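Local coordinates for protein type II restriction enzyme MunI (Mycoplasma, PDB 1D02) that acts as a homodimeric type II restriction endonuclease that recognises the double-stranded sequence 5'-CAATTG-3' and cleaves it after the first C, at residues D[82-87]-D[147-152]; D[98-103]-D[120-125]; D[165-170]-D[175-180]. The protein carries 1 engineered substitution. All coordinates share one frame; numbering follows the deposited sequence.

Contact 1 of 3, residues D[82-87]-D[147-152]; sequences PAFAIE and PFWVVF. Engineered in segment 82-87: Ala-83 (natural residue Asp).
Trp-149, near the start of strand 148-152, sends its indole across to Phe-84 and Ile-86 on strand 84-87. CG stands opposite the backbone N (chi1 -179°), which carries the six-membered ring out toward the other strand. Its CE3 lies 3.8 Å from CZ of Phe-84, at the edge of the phenyl ring and close to its plane. Measured against the indole, the same approach is oblique. Further round the benzo edge, CZ3 of Trp-149 meets CD1 of Ile-86 at 4.3 Å, the methyl lying near the indole plane. A large aromatic suits this place because it must span two strands that are not neighbours: in the mixed sheet of this PD-(D/E)XK nuclease, strand 93-101 runs between them and pairs by backbone hydrogen bonds with both. The segment axes pass no closer than 8.9 Å, and long side chains bridge the gap on the side of the sheet covered by helix 186-197, where His-192 lies nearly parallel to the indole and Phe-193 touches Trp-149 and Ile-86. At the N-terminal start of strand 84-87, Ala-83, an engineered replacement of the natural Asp, and Phe-84 both face Gly-97, forming a classic beta bulge. Val-150 points away from the contact, as strand alternation requires. Val-151 returns to the Trp-149 side: its CG2 sits 3.8 Å above the plane of the Trp-149 indole, over the ring centre, and reaches CZ of Phe-84 at 4.2 Å. The compact, branched valine thereby fills the angle between the two aromatic groups.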
loop_
_atom_site.group_PDB
_atom_site.type_symbol
_atom_site.label_atom_id
_atom_site.label_comp_id
_atom_site.label_asym_id
_atom_site.label_seq_id
_atom_site.Cartn_x
_atom_site.Cartn_y
_atom_site.Cartn_z
ATOM N N PRO D 82 -5.405 1.248 -13.768
ATOM C CA PRO D 82 -5.404 -0.145 -13.315
ATOM C C PRO D 82 -4.957 -1.075 -14.436
ATOM O O PRO D 82 -5.130 -0.759 -15.610
ATOM C CB PRO D 82 -6.859 -0.401 -12.948
ATOM C CG PRO D 82 -7.341 0.923 -12.505
ATOM C CD PRO D 82 -6.735 1.860 -13.563
ATOM N N ALA D 83 -4.392 -2.221 -14.069
ATOM C CA ALA D 83 -3.954 -3.217 -15.052
ATOM C C ALA D 83 -5.164 -3.733 -15.843
ATOM O O ALA D 83 -5.066 -4.011 -17.041
ATOM C CB ALA D 83 -3.277 -4.380 -14.350
ATOM N N PHE D 84 -6.303 -3.861 -15.168
ATOM C CA PHE D 84 -7.513 -4.346 -15.846
ATOM C C PHE D 84 -8.762 -3.996 -15.049
ATOM O O PHE D 84 -8.675 -3.465 -13.944
ATOM C CB PHE D 84 -7.421 -5.882 -16.053
ATOM C CG PHE D 84 -7.514 -6.708 -14.777
ATOM C CD1 PHE D 84 -8.744 -7.210 -14.327
ATOM C CD2 PHE D 84 -6.374 -7.005 -14.027
ATOM C CE1 PHE D 84 -8.815 -7.983 -13.173
ATOM C CE2 PHE D 84 -6.444 -7.776 -12.868
ATOM C CZ PHE D 84 -7.668 -8.267 -12.445
ATOM N N ALA D 85 -9.923 -4.220 -15.650
ATOM C CA ALA D 85 -11.185 -4.041 -14.932
ATOM C C ALA D 85 -12.135 -5.036 -15.542
ATOM O O ALA D 85 -12.017 -5.373 -16.725
ATOM C CB ALA D 85 -11.766 -2.621 -15.103
ATOM N N ILE D 86 -13.079 -5.501 -14.731
ATOM C CA ILE D 86 -14.106 -6.415 -15.214
ATOM C C ILE D 86 -15.438 -5.712 -14.970
ATOM O O ILE D 86 -15.755 -5.353 -13.828
ATOM C CB ILE D 86 -14.094 -7.748 -14.456
ATOM C CG1 ILE D 86 -12.823 -8.507 -14.818
ATOM C CG2 ILE D 86 -15.337 -8.574 -14.829
ATOM C CD1 ILE D 86 -12.599 -9.731 -14.020
ATOM N N GLU D 87 -16.199 -5.494 -16.041
ATOM C CA GLU D 87 -17.495 -4.833 -15.879
ATOM C C GLU D 87 -18.649 -5.752 -16.215
ATOM O O GLU D 87 -18.570 -6.533 -17.170
ATOM C CB GLU D 87 -17.616 -3.598 -16.798
ATOM C CG GLU D 87 -19.010 -2.921 -16.704
ATOM C CD GLU D 87 -19.104 -1.618 -17.466
ATOM O OE1 GLU D 87 -18.114 -1.220 -18.115
ATOM O OE2 GLU D 87 -20.181 -0.984 -17.415
ATOM N N PRO D 147 -13.115 -3.265 -3.162
ATOM C CA PRO D 147 -13.444 -2.989 -4.567
ATOM C C PRO D 147 -12.388 -3.289 -5.618
ATOM O O PRO D 147 -12.546 -2.893 -6.769
ATOM C CB PRO D 147 -13.802 -1.508 -4.537
ATOM C CG PRO D 147 -12.824 -0.972 -3.493
ATOM C CD PRO D 147 -12.883 -2.018 -2.406
ATOM N N PHE D 148 -11.313 -3.963 -5.223
ATOM C CA PHE D 148 -10.244 -4.271 -6.168
ATOM C C PHE D 148 -9.817 -5.716 -6.031
ATOM O O PHE D 148 -10.155 -6.389 -5.051
ATOM C CB PHE D 148 -9.037 -3.353 -5.914
ATOM C CG PHE D 148 -8.443 -3.506 -4.532
ATOM C CD1 PHE D 148 -7.476 -4.480 -4.282
ATOM C CD2 PHE D 148 -8.849 -2.679 -3.489
ATOM C CE1 PHE D 148 -6.917 -4.628 -3.006
ATOM C CE2 PHE D 148 -8.301 -2.812 -2.213
ATOM C CZ PHE D 148 -7.333 -3.781 -1.956
ATOM N N TRP D 149 -9.071 -6.190 -7.023
ATOM C CA TRP D 149 -8.582 -7.562 -7.017
ATOM C C TRP D 149 -7.154 -7.537 -7.529
ATOM O O TRP D 149 -6.906 -7.104 -8.654
ATOM C CB TRP D 149 -9.466 -8.417 -7.931
ATOM C CG TRP D 149 -9.083 -9.868 -7.992
ATOM C CD1 TRP D 149 -8.527 -10.616 -6.995
ATOM C CD2 TRP D 149 -9.328 -10.761 -9.083
ATOM N NE1 TRP D 149 -8.410 -11.934 -7.401
ATOM C CE2 TRP D 149 -8.896 -12.046 -8.678
ATOM C CE3 TRP D 149 -9.878 -10.603 -10.365
ATOM C CZ2 TRP D 149 -8.994 -13.175 -9.508
ATOM C CZ3 TRP D 149 -9.977 -11.728 -11.196
ATOM C CH2 TRP D 149 -9.534 -12.994 -10.758
ATOM N N VAL D 150 -6.221 -7.998 -6.698
ATOM C CA VAL D 150 -4.811 -8.014 -7.077
ATOM C C VAL D 150 -4.434 -9.461 -7.420
ATOM O O VAL D 150 -4.624 -10.372 -6.614
ATOM C CB VAL D 150 -3.900 -7.504 -5.924
ATOM C CG1 VAL D 150 -2.436 -7.623 -6.327
ATOM C CG2 VAL D 150 -4.222 -6.019 -5.581
ATOM N N VAL D 151 -3.964 -9.660 -8.647
ATOM C CA VAL D 151 -3.521 -10.985 -9.083
ATOM C C VAL D 151 -1.996 -10.999 -9.090
ATOM O O VAL D 151 -1.365 -10.164 -9.765
ATOM C CB VAL D 151 -4.048 -11.311 -10.489
ATOM C CG1 VAL D 151 -3.497 -12.662 -10.950
ATOM C CG2 VAL D 151 -5.594 -11.334 -10.464
ATOM N N PHE D 152 -1.410 -11.910 -8.314
ATOM C CA PHE D 152 0.049 -12.049 -8.235
ATOM C C PHE D 152 0.463 -13.156 -9.196
ATOM O O PHE D 152 -0.281 -14.127 -9.389
ATOM C CB PHE D 152 0.495 -12.406 -6.813
ATOM C CG PHE D 152 0.247 -11.311 -5.796
ATOM C CD1 PHE D 152 -0.911 -11.313 -5.013
ATOM C CD2 PHE D 152 1.159 -10.281 -5.632
ATOM C CE1 PHE D 152 -1.162 -10.296 -4.078
ATOM C CE2 PHE D 152 0.924 -9.254 -4.701
ATOM C CZ PHE D 152 -0.239 -9.258 -3.921
#

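Contact 2 of 3, residues D[98-103]-D[120-125]; sequences EIKRQD and ERSCKL. With nucleotides of chain A.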
loop_
_atom_site.group_PDB
_atom_site.type_symbol
_atom_site.label_atom_id
_atom_site.label_comp_id
_atom_site.label_asym_id
_atom_site.label_seq_id
_atom_site.Cartn_x
_atom_site.Cartn_y
_atom_site.Cartn_z
ATOM N N GLU D 98 -5.329 -5.339 -10.481
ATOM C CA GLU D 98 -3.898 -5.109 -10.639
ATOM C C GLU D 98 -3.243 -6.462 -10.869
ATOM O O GLU D 98 -3.802 -7.508 -10.524
ATOM C CB GLU D 98 -3.285 -4.472 -9.381
ATOM C CG GLU D 98 -3.779 -3.076 -9.032
ATOM C CD GLU D 98 -3.674 -2.080 -10.187
ATOM O OE1 GLU D 98 -2.823 -2.266 -11.096
ATOM O OE2 GLU D 98 -4.453 -1.096 -10.196
ATOM N N ILE D 99 -2.040 -6.437 -11.435
ATOM C CA ILE D 99 -1.296 -7.653 -11.696
ATOM C C ILE D 99 0.107 -7.362 -11.180
ATOM O O ILE D 99 0.773 -6.441 -11.675
ATOM C CB ILE D 99 -1.244 -7.970 -13.209
ATOM C CG1 ILE D 99 -2.669 -8.281 -13.731
ATOM C CG2 ILE D 99 -0.333 -9.170 -13.457
ATOM C CD1 ILE D 99 -2.721 -8.596 -15.196
ATOM N N LYS D 100 0.554 -8.131 -10.195
ATOM C CA LYS D 100 1.880 -7.916 -9.628
ATOM C C LYS D 100 2.730 -9.146 -9.891
ATOM O O LYS D 100 2.477 -10.212 -9.341
ATOM C CB LYS D 100 1.752 -7.631 -8.122
ATOM C CG LYS D 100 1.278 -6.200 -7.840
ATOM C CD LYS D 100 2.366 -5.201 -8.270
ATOM C CE LYS D 100 1.849 -3.774 -8.456
ATOM N NZ LYS D 100 0.931 -3.657 -9.623
ATOM N N ARG D 101 3.715 -9.010 -10.773
ATOM C CA ARG D 101 4.597 -10.135 -11.113
ATOM C C ARG D 101 5.895 -9.918 -10.375
ATOM O O ARG D 101 6.419 -8.804 -10.370
ATOM C CB ARG D 101 4.901 -10.150 -12.618
ATOM C CG ARG D 101 3.669 -10.000 -13.495
ATOM C CD ARG D 101 3.992 -10.031 -15.004
ATOM N NE ARG D 101 2.825 -9.656 -15.820
ATOM C CZ ARG D 101 2.408 -8.399 -16.012
ATOM N NH1 ARG D 101 3.065 -7.383 -15.457
ATOM N NH2 ARG D 101 1.321 -8.155 -16.744
ATOM N N GLN D 102 6.424 -10.964 -9.756
ATOM C CA GLN D 102 7.696 -10.794 -9.027
ATOM C C GLN D 102 8.378 -12.126 -8.782
ATOM O O GLN D 102 7.715 -13.175 -8.699
ATOM C CB GLN D 102 7.433 -10.103 -7.681
ATOM C CG GLN D 102 8.686 -9.591 -6.935
ATOM C CD GLN D 102 8.307 -8.584 -5.852
ATOM O OE1 GLN D 102 8.547 -8.796 -4.639
ATOM N NE2 GLN D 102 7.699 -7.489 -6.277
ATOM N N ASP D 103 9.706 -12.086 -8.694
ATOM C CA ASP D 103 10.470 -13.293 -8.414
ATOM C C ASP D 103 10.259 -13.714 -6.965
ATOM O O ASP D 103 9.513 -13.070 -6.222
ATOM C CB ASP D 103 11.959 -13.067 -8.699
ATOM C CG ASP D 103 12.247 -12.888 -10.182
ATOM O OD1 ASP D 103 11.507 -13.469 -11.008
ATOM O OD2 ASP D 103 13.217 -12.172 -10.522
ATOM N N GLU D 120 4.763 -4.367 -2.758
ATOM C CA GLU D 120 4.097 -3.552 -1.737
ATOM C C GLU D 120 3.339 -2.368 -2.350
ATOM O O GLU D 120 2.405 -1.842 -1.744
ATOM C CB GLU D 120 5.121 -3.007 -0.738
ATOM C CG GLU D 120 5.752 -4.099 0.136
ATOM C CD GLU D 120 6.958 -3.580 0.945
ATOM O OE1 GLU D 120 7.377 -2.411 0.738
ATOM O OE2 GLU D 120 7.486 -4.353 1.768
ATOM N N ARG D 121 3.764 -1.928 -3.533
ATOM C CA ARG D 121 3.118 -0.793 -4.204
ATOM C C ARG D 121 1.613 -1.031 -4.413
ATOM O O ARG D 121 0.825 -0.080 -4.444
ATOM C CB ARG D 121 3.761 -0.537 -5.585
ATOM C CG ARG D 121 5.271 -0.127 -5.552
ATOM C CD ARG D 121 5.821 -0.007 -6.976
ATOM N NE ARG D 121 4.752 0.552 -7.735
ATOM C CZ ARG D 121 4.213 0.048 -8.842
ATOM N NH1 ARG D 121 4.663 -1.036 -9.448
ATOM N NH2 ARG D 121 3.049 0.536 -9.222
ATOM N N SER D 122 1.236 -2.299 -4.569
ATOM C CA SER D 122 -0.157 -2.651 -4.799
ATOM C C SER D 122 -1.010 -2.246 -3.625
ATOM O O SER D 122 -2.219 -2.043 -3.778
ATOM C CB SER D 122 -0.317 -4.156 -5.066
ATOM O OG SER D 122 0.113 -4.935 -3.970
ATOM N N CYS D 123 -0.387 -2.078 -2.463
ATOM C CA CYS D 123 -1.156 -1.718 -1.269
ATOM C C CYS D 123 -1.726 -0.302 -1.309
ATOM O O CYS D 123 -2.470 0.078 -0.404
ATOM C CB CYS D 123 -0.330 -1.916 0.007
ATOM S SG CYS D 123 0.059 -3.655 0.335
ATOM N N LYS D 124 -1.382 0.479 -2.333
ATOM C CA LYS D 124 -1.961 1.815 -2.447
ATOM C C LYS D 124 -3.489 1.698 -2.523
ATOM O O LYS D 124 -4.209 2.639 -2.171
ATOM C CB LYS D 124 -1.470 2.519 -3.703
ATOM C CG LYS D 124 -1.881 1.847 -5.019
ATOM C CD LYS D 124 -1.150 2.461 -6.224
ATOM C CE LYS D 124 -1.502 3.938 -6.453
ATOM N NZ LYS D 124 -0.934 4.487 -7.768
ATOM N N LEU D 125 -3.974 0.544 -2.959
ATOM C CA LEU D 125 -5.416 0.355 -3.107
ATOM C C LEU D 125 -6.119 0.299 -1.758
ATOM O O LEU D 125 -7.336 0.414 -1.705
ATOM C CB LEU D 125 -5.707 -0.916 -3.906
ATOM C CG LEU D 125 -5.126 -0.908 -5.321
ATOM C CD1 LEU D 125 -5.427 -2.229 -6.012
ATOM C CD2 LEU D 125 -5.698 0.270 -6.105
ATOM P P DT A 6 11.139 -8.827 -10.494
ATOM O OP1 DT A 6 10.550 -9.263 -11.782
ATOM O OP2 DT A 6 11.022 -9.690 -9.292
ATOM O "O5'" DT A 6 12.672 -8.494 -10.717
ATOM C "C5'" DT A 6 13.067 -7.896 -11.932
ATOM C "C4'" DT A 6 14.019 -6.759 -11.668
ATOM O "O4'" DT A 6 13.325 -5.666 -11.021
ATOM C "C3'" DT A 6 15.161 -7.133 -10.730
ATOM O "O3'" DT A 6 16.298 -7.509 -11.490
ATOM C "C2'" DT A 6 15.433 -5.853 -9.947
ATOM C "C1'" DT A 6 14.228 -4.945 -10.180
ATOM N N1 DT A 6 13.541 -4.708 -8.906
ATOM C C2 DT A 6 13.697 -3.501 -8.255
ATOM O O2 DT A 6 14.370 -2.588 -8.708
ATOM N N3 DT A 6 13.035 -3.400 -7.058
ATOM C C4 DT A 6 12.246 -4.369 -6.464
ATOM O O4 DT A 6 11.716 -4.149 -5.371
ATOM C C5 DT A 6 12.117 -5.603 -7.216
ATOM C C7 DT A 6 11.285 -6.707 -6.661
ATOM C C6 DT A 6 12.758 -5.705 -8.382
ATOM P P DA A 5 6.809 -6.458 -14.614
ATOM O OP1 DA A 5 7.540 -7.028 -15.768
ATOM O OP2 DA A 5 5.547 -7.071 -14.173
ATOM O "O5'" DA A 5 7.711 -6.378 -13.290
ATOM C "C5'" DA A 5 9.106 -6.509 -13.345
ATOM C "C4'" DA A 5 9.733 -6.166 -12.011
ATOM O "O4'" DA A 5 9.537 -4.767 -11.714
ATOM C "C3'" DA A 5 9.335 -6.936 -10.741
ATOM O "O3'" DA A 5 10.528 -7.402 -10.105
ATOM C "C2'" DA A 5 8.787 -5.843 -9.826
ATOM C "C1'" DA A 5 9.580 -4.640 -10.315
ATOM N N9 DA A 5 9.078 -3.313 -9.965
ATOM C C8 DA A 5 7.772 -2.913 -9.809
ATOM N N7 DA A 5 7.644 -1.651 -9.494
ATOM C C5 DA A 5 8.943 -1.183 -9.429
ATOM C C6 DA A 5 9.484 0.092 -9.129
ATOM N N6 DA A 5 8.742 1.165 -8.830
ATOM N N1 DA A 5 10.830 0.223 -9.138
ATOM C C2 DA A 5 11.568 -0.854 -9.426
ATOM N N3 DA A 5 11.176 -2.097 -9.725
ATOM C C4 DA A 5 9.840 -2.194 -9.714
ATOM P P DA A 4 2.220 -1.997 -12.790
ATOM O OP1 DA A 4 1.375 -3.166 -13.138
ATOM O OP2 DA A 4 2.403 -1.610 -11.365
ATOM O "O5'" DA A 4 3.659 -2.250 -13.421
ATOM C "C5'" DA A 4 3.810 -2.516 -14.809
ATOM C "C4'" DA A 4 5.231 -2.945 -15.097
ATOM O "O4'" DA A 4 6.147 -1.843 -14.903
ATOM C "C3'" DA A 4 5.749 -4.075 -14.219
ATOM O "O3'" DA A 4 6.570 -4.921 -15.031
ATOM C "C2'" DA A 4 6.544 -3.350 -13.137
ATOM C "C1'" DA A 4 7.094 -2.140 -13.881
ATOM N N9 DA A 4 7.266 -0.913 -13.094
ATOM C C8 DA A 4 6.316 -0.247 -12.355
ATOM N N7 DA A 4 6.734 0.894 -11.861
ATOM C C5 DA A 4 8.054 0.978 -12.280
ATOM C C6 DA A 4 9.034 1.981 -12.123
ATOM N N6 DA A 4 8.824 3.125 -11.471
ATOM N N1 DA A 4 10.246 1.769 -12.689
ATOM C C2 DA A 4 10.448 0.627 -13.357
ATOM N N3 DA A 4 9.609 -0.384 -13.578
ATOM C C4 DA A 4 8.408 -0.140 -13.013
#
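Lys-100 and Arg-121 come together at one phosphate oxygen of the bound DNA, with CE of the lysine 4.0 Å from NH1 of the arginine. Lys-100 NZ donates to OP2 of DA4 of chain A at 3.1 Å. Arg-121 grips that oxygen with both terminal nitrogens: NH1 stands 3.0 Å and NH2 3.1 Å from OP2 of DA4, which lies at the guanidinium edge in its plane, so the oxygen receives three N-H donors. Arg-121 NH1 also donates to N7 of DA5, on the same DNA strand, at 3.0 Å, a bent bond (137°) to a major-groove acceptor shared by both purines, while N7 of DA4 lies over one guanidinium face. A bend in the arginine chain (chi3 37°) places the guanidinium between the DA4 phosphate and the DA5 base. Glu-98 and Lys-100 fit the E-X-K end of the PD-(D/E)XK motif that names this nuclease clan. If DA4 is the first A of CAATTG, as its A-A-T order suggests, its phosphate follows the C and is probably the scissile one. At the end of the protein strand NH1 of Arg-101 holds OP2 of DA5 at 2.8 Å, and in the loop just beyond it the backbone N of Asp-103 makes a nearly straight bond to OP2 of DT6, the next nucleotide. Behind this polar layer, aliphatic parts pack strand 98-101 against the 3-10 segment 120-125: CG of Lys-100 rests on CB of Ser-122 at 3.8 Å, and CG of Glu-98 on CD1 of Leu-125 at 3.5 Å. Small Ser-122 admits the lysine stem, its hydroxyl bonded to His-119 O. Further out, Glu-120 of the second subunit forms a salt bridge with Arg-121 NE, and Glu-120 here returns it.

Contact 3 of 3, residues D[165-170]-D[175-180]; sequences EITFWY and DNYFMW
Tyr-177 presses the edge of its ring against the face of Tyr-170, and this aromatic pair is the tight part of the contact. CD2 of Tyr-177 comes within 3.4 Å of CG of Tyr-170. The centroids are 4.8 Å apart with the planes inclined at 57°, a tilted edge-to-face pair. CB of Tyr-177 also stands over the Tyr-170 ring, 4.1 Å from its centroid. A chi1 of 73° sets the Tyr-177 ring between Tyr-170 and Ile-166, which covers one of its faces: CG2 lies 4.0 Å from the centroid, only 5° off the normal, in a well-centred CH-pi contact. Beyond it, the flexible tail of Met-179 bends back so that CE reaches CD1 of Ile-166 at 3.7 Å. Helix 160-170 is the crossover of a beta-alpha-beta unit between the parallel strands 148-153 and 177-180, and its segment 165-170 runs almost antiparallel to the second strand. Being four residues, about one turn, apart, Ile-166 and Tyr-170 lie on the same side of the helix, and they touch Phe-152 and Val-150 of strand 148-153.

The packing changes character at two margins. Asn-176 touches Tyr-170 CE2 through its CB at 4.0 Å, but its amide turns away to bond Phe-148 O and Leu-146 N. Toward the partly exposed side, the hydroxyls of Thr-167 and Tyr-177 (OG1 to OH, 3.2 Å) have clear partners in Val-163 O and Gln-174 OE1, respectively. Thr-167 also packs on Leu-58 of the second subunit. A tyrosine at 177 thus suits a boundary: its ring joins the apolar seam, whereas its OH reaches the partly exposed margin; cohesion therefore probably rests mainly on dispersion and CH-pi attraction, with the polar ends tied to neighbouring residues.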
loop_
_atom_site.group_PDB
_atom_site.type_symbol
_atom_site.label_atom_id
_atom_site.label_comp_id
_atom_site.label_asym_id
_atom_site.label_seq_id
_atom_site.Cartn_x
_atom_site.Cartn_y
_atom_site.Cartn_z
ATOM N N GLU D 165 3.167 -13.460 4.012
ATOM C CA GLU D 165 3.127 -12.004 4.186
ATOM C C GLU D 165 1.836 -11.421 3.592
ATOM O O GLU D 165 1.088 -10.687 4.260
ATOM C CB GLU D 165 4.334 -11.373 3.470
ATOM C CG GLU D 165 4.245 -9.850 3.269
ATOM C CD GLU D 165 5.329 -9.358 2.315
ATOM O OE1 GLU D 165 5.484 -9.962 1.223
ATOM O OE2 GLU D 165 6.011 -8.371 2.661
ATOM N N ILE D 166 1.568 -11.757 2.337
ATOM C CA ILE D 166 0.383 -11.224 1.669
ATOM C C ILE D 166 -0.886 -11.748 2.354
ATOM O O ILE D 166 -1.857 -11.005 2.511
ATOM C CB ILE D 166 0.408 -11.565 0.148
ATOM C CG1 ILE D 166 1.528 -10.760 -0.543
ATOM C CG2 ILE D 166 -0.926 -11.203 -0.508
ATOM C CD1 ILE D 166 2.089 -11.435 -1.799
ATOM N N THR D 167 -0.873 -13.013 2.773
ATOM C CA THR D 167 -2.043 -13.588 3.459
ATOM C C THR D 167 -2.321 -12.743 4.694
ATOM O O THR D 167 -3.476 -12.391 4.988
ATOM C CB THR D 167 -1.771 -15.025 3.914
ATOM O OG1 THR D 167 -1.608 -15.868 2.767
ATOM C CG2 THR D 167 -2.937 -15.540 4.765
ATOM N N PHE D 168 -1.248 -12.401 5.405
ATOM C CA PHE D 168 -1.346 -11.603 6.621
ATOM C C PHE D 168 -1.887 -10.217 6.310
ATOM O O PHE D 168 -2.788 -9.725 6.987
ATOM C CB PHE D 168 0.033 -11.478 7.275
ATOM C CG PHE D 168 0.013 -10.775 8.602
ATOM C CD1 PHE D 168 -0.112 -11.504 9.781
ATOM C CD2 PHE D 168 0.157 -9.392 8.672
ATOM C CE1 PHE D 168 -0.087 -10.870 11.024
ATOM C CE2 PHE D 168 0.181 -8.741 9.917
ATOM C CZ PHE D 168 0.060 -9.482 11.091
ATOM N N TRP D 169 -1.340 -9.574 5.278
ATOM C CA TRP D 169 -1.800 -8.234 4.932
ATOM C C TRP D 169 -3.306 -8.162 4.713
ATOM O O TRP D 169 -3.971 -7.261 5.216
ATOM C CB TRP D 169 -1.177 -7.761 3.612
ATOM C CG TRP D 169 0.275 -7.410 3.587
ATOM C CD1 TRP D 169 1.153 -7.316 4.642
ATOM C CD2 TRP D 169 1.025 -7.113 2.405
ATOM N NE1 TRP D 169 2.415 -6.982 4.175
ATOM C CE2 TRP D 169 2.362 -6.854 2.808
ATOM C CE3 TRP D 169 0.695 -7.046 1.037
ATOM C CZ2 TRP D 169 3.368 -6.534 1.891
ATOM C CZ3 TRP D 169 1.699 -6.726 0.115
ATOM C CH2 TRP D 169 3.023 -6.475 0.558
ATOM N N TYR D 170 -3.835 -9.092 3.917
ATOM C CA TYR D 170 -5.246 -9.071 3.552
ATOM C C TYR D 170 -6.235 -9.435 4.665
ATOM O O TYR D 170 -7.412 -9.122 4.552
ATOM C CB TYR D 170 -5.481 -9.915 2.279
ATOM C CG TYR D 170 -5.079 -9.182 0.981
ATOM C CD1 TYR D 170 -3.737 -8.966 0.665
ATOM C CD2 TYR D 170 -6.055 -8.642 0.134
ATOM C CE1 TYR D 170 -3.378 -8.212 -0.470
ATOM C CE2 TYR D 170 -5.718 -7.903 -0.994
ATOM C CZ TYR D 170 -4.375 -7.691 -1.288
ATOM O OH TYR D 170 -4.048 -6.960 -2.409
ATOM N N ASP D 175 -10.276 -12.974 -0.282
ATOM C CA ASP D 175 -10.695 -13.145 -1.661
ATOM C C ASP D 175 -10.321 -11.986 -2.578
ATOM O O ASP D 175 -10.550 -12.064 -3.788
ATOM C CB ASP D 175 -12.211 -13.384 -1.744
ATOM C CG ASP D 175 -12.649 -14.660 -1.026
ATOM O OD1 ASP D 175 -11.803 -15.544 -0.764
ATOM O OD2 ASP D 175 -13.860 -14.783 -0.733
ATOM N N ASN D 176 -9.765 -10.913 -2.007
ATOM C CA ASN D 176 -9.370 -9.761 -2.802
ATOM C C ASN D 176 -7.992 -9.869 -3.470
ATOM O O ASN D 176 -7.517 -8.920 -4.081
ATOM C CB ASN D 176 -9.523 -8.484 -1.976
ATOM C CG ASN D 176 -10.987 -8.071 -1.871
ATOM O OD1 ASN D 176 -11.589 -8.139 -0.800
ATOM N ND2 ASN D 176 -11.573 -7.697 -3.002
ATOM N N TYR D 177 -7.348 -11.030 -3.339
ATOM C CA TYR D 177 -6.121 -11.262 -4.101
ATOM C C TYR D 177 -6.167 -12.701 -4.587
ATOM O O TYR D 177 -6.944 -13.511 -4.061
ATOM C CB TYR D 177 -4.850 -11.040 -3.268
ATOM C CG TYR D 177 -4.581 -12.116 -2.247
ATOM C CD1 TYR D 177 -3.821 -13.240 -2.572
ATOM C CD2 TYR D 177 -5.096 -12.008 -0.967
ATOM C CE1 TYR D 177 -3.581 -14.235 -1.634
ATOM C CE2 TYR D 177 -4.864 -12.982 -0.015
ATOM C CZ TYR D 177 -4.105 -14.093 -0.351
ATOM O OH TYR D 177 -3.880 -15.038 0.615
ATOM N N PHE D 178 -5.385 -13.015 -5.614
ATOM C CA PHE D 178 -5.306 -14.399 -6.096
ATOM C C PHE D 178 -3.876 -14.653 -6.537
ATOM O O PHE D 178 -3.272 -13.802 -7.202
ATOM C CB PHE D 178 -6.252 -14.646 -7.279
ATOM C CG PHE D 178 -6.096 -16.010 -7.895
ATOM C CD1 PHE D 178 -6.601 -17.154 -7.258
ATOM C CD2 PHE D 178 -5.444 -16.158 -9.116
ATOM C CE1 PHE D 178 -6.457 -18.426 -7.843
ATOM C CE2 PHE D 178 -5.295 -17.422 -9.703
ATOM C CZ PHE D 178 -5.802 -18.549 -9.070
ATOM N N MET D 179 -3.346 -15.812 -6.157
ATOM C CA MET D 179 -1.980 -16.217 -6.508
ATOM C C MET D 179 -2.083 -17.117 -7.738
ATOM O O MET D 179 -2.499 -18.273 -7.616
ATOM C CB MET D 179 -1.351 -17.028 -5.361
ATOM C CG MET D 179 -1.258 -16.288 -4.055
ATOM S SD MET D 179 0.153 -15.187 -4.073
ATOM C CE MET D 179 0.077 -14.474 -2.438
ATOM N N TRP D 180 -1.716 -16.600 -8.913
ATOM C CA TRP D 180 -1.800 -17.394 -10.134
ATOM C C TRP D 180 -0.402 -17.971 -10.326
ATOM O O TRP D 180 0.492 -17.307 -10.842
ATOM C CB TRP D 180 -2.210 -16.512 -11.317
ATOM C CG TRP D 180 -2.704 -17.305 -12.512
ATOM C CD1 TRP D 180 -3.070 -18.627 -12.528
ATOM C CD2 TRP D 180 -2.868 -16.825 -13.852
ATOM N NE1 TRP D 180 -3.446 -18.997 -13.802
ATOM C CE2 TRP D 180 -3.329 -17.911 -14.633
ATOM C CE3 TRP D 180 -2.668 -15.584 -14.468
ATOM C CZ2 TRP D 180 -3.586 -17.795 -15.993
ATOM C CZ3 TRP D 180 -2.932 -15.463 -15.840
ATOM C CH2 TRP D 180 -3.384 -16.562 -16.583
#

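Overall arrangement
All three contacts reach the same mixed sheet. Contact 1 is central core and wholly apolar, bridging two strands across strand 93-101. Contacts 2 and 3 lie further out, both beside the second subunit, and contact 2 directly on DNA. Contact 2 uses the intervening strand, whose Glu-98 and Lys-100 pair through their backbones with Val-151 of contact 1; within the chain it is nested inside the loop that contact 1 closes. It sets charged ends on DNA over aliphatic stems. Segment 175-180 of contact 3 pairs with strand 148-153 of contact 1 through Asn-176 and Phe-178. Contact 3 is aromatic inside and polar at its margin, and meets contact 2 where Trp-169 packs on Glu-120 and Cys-123.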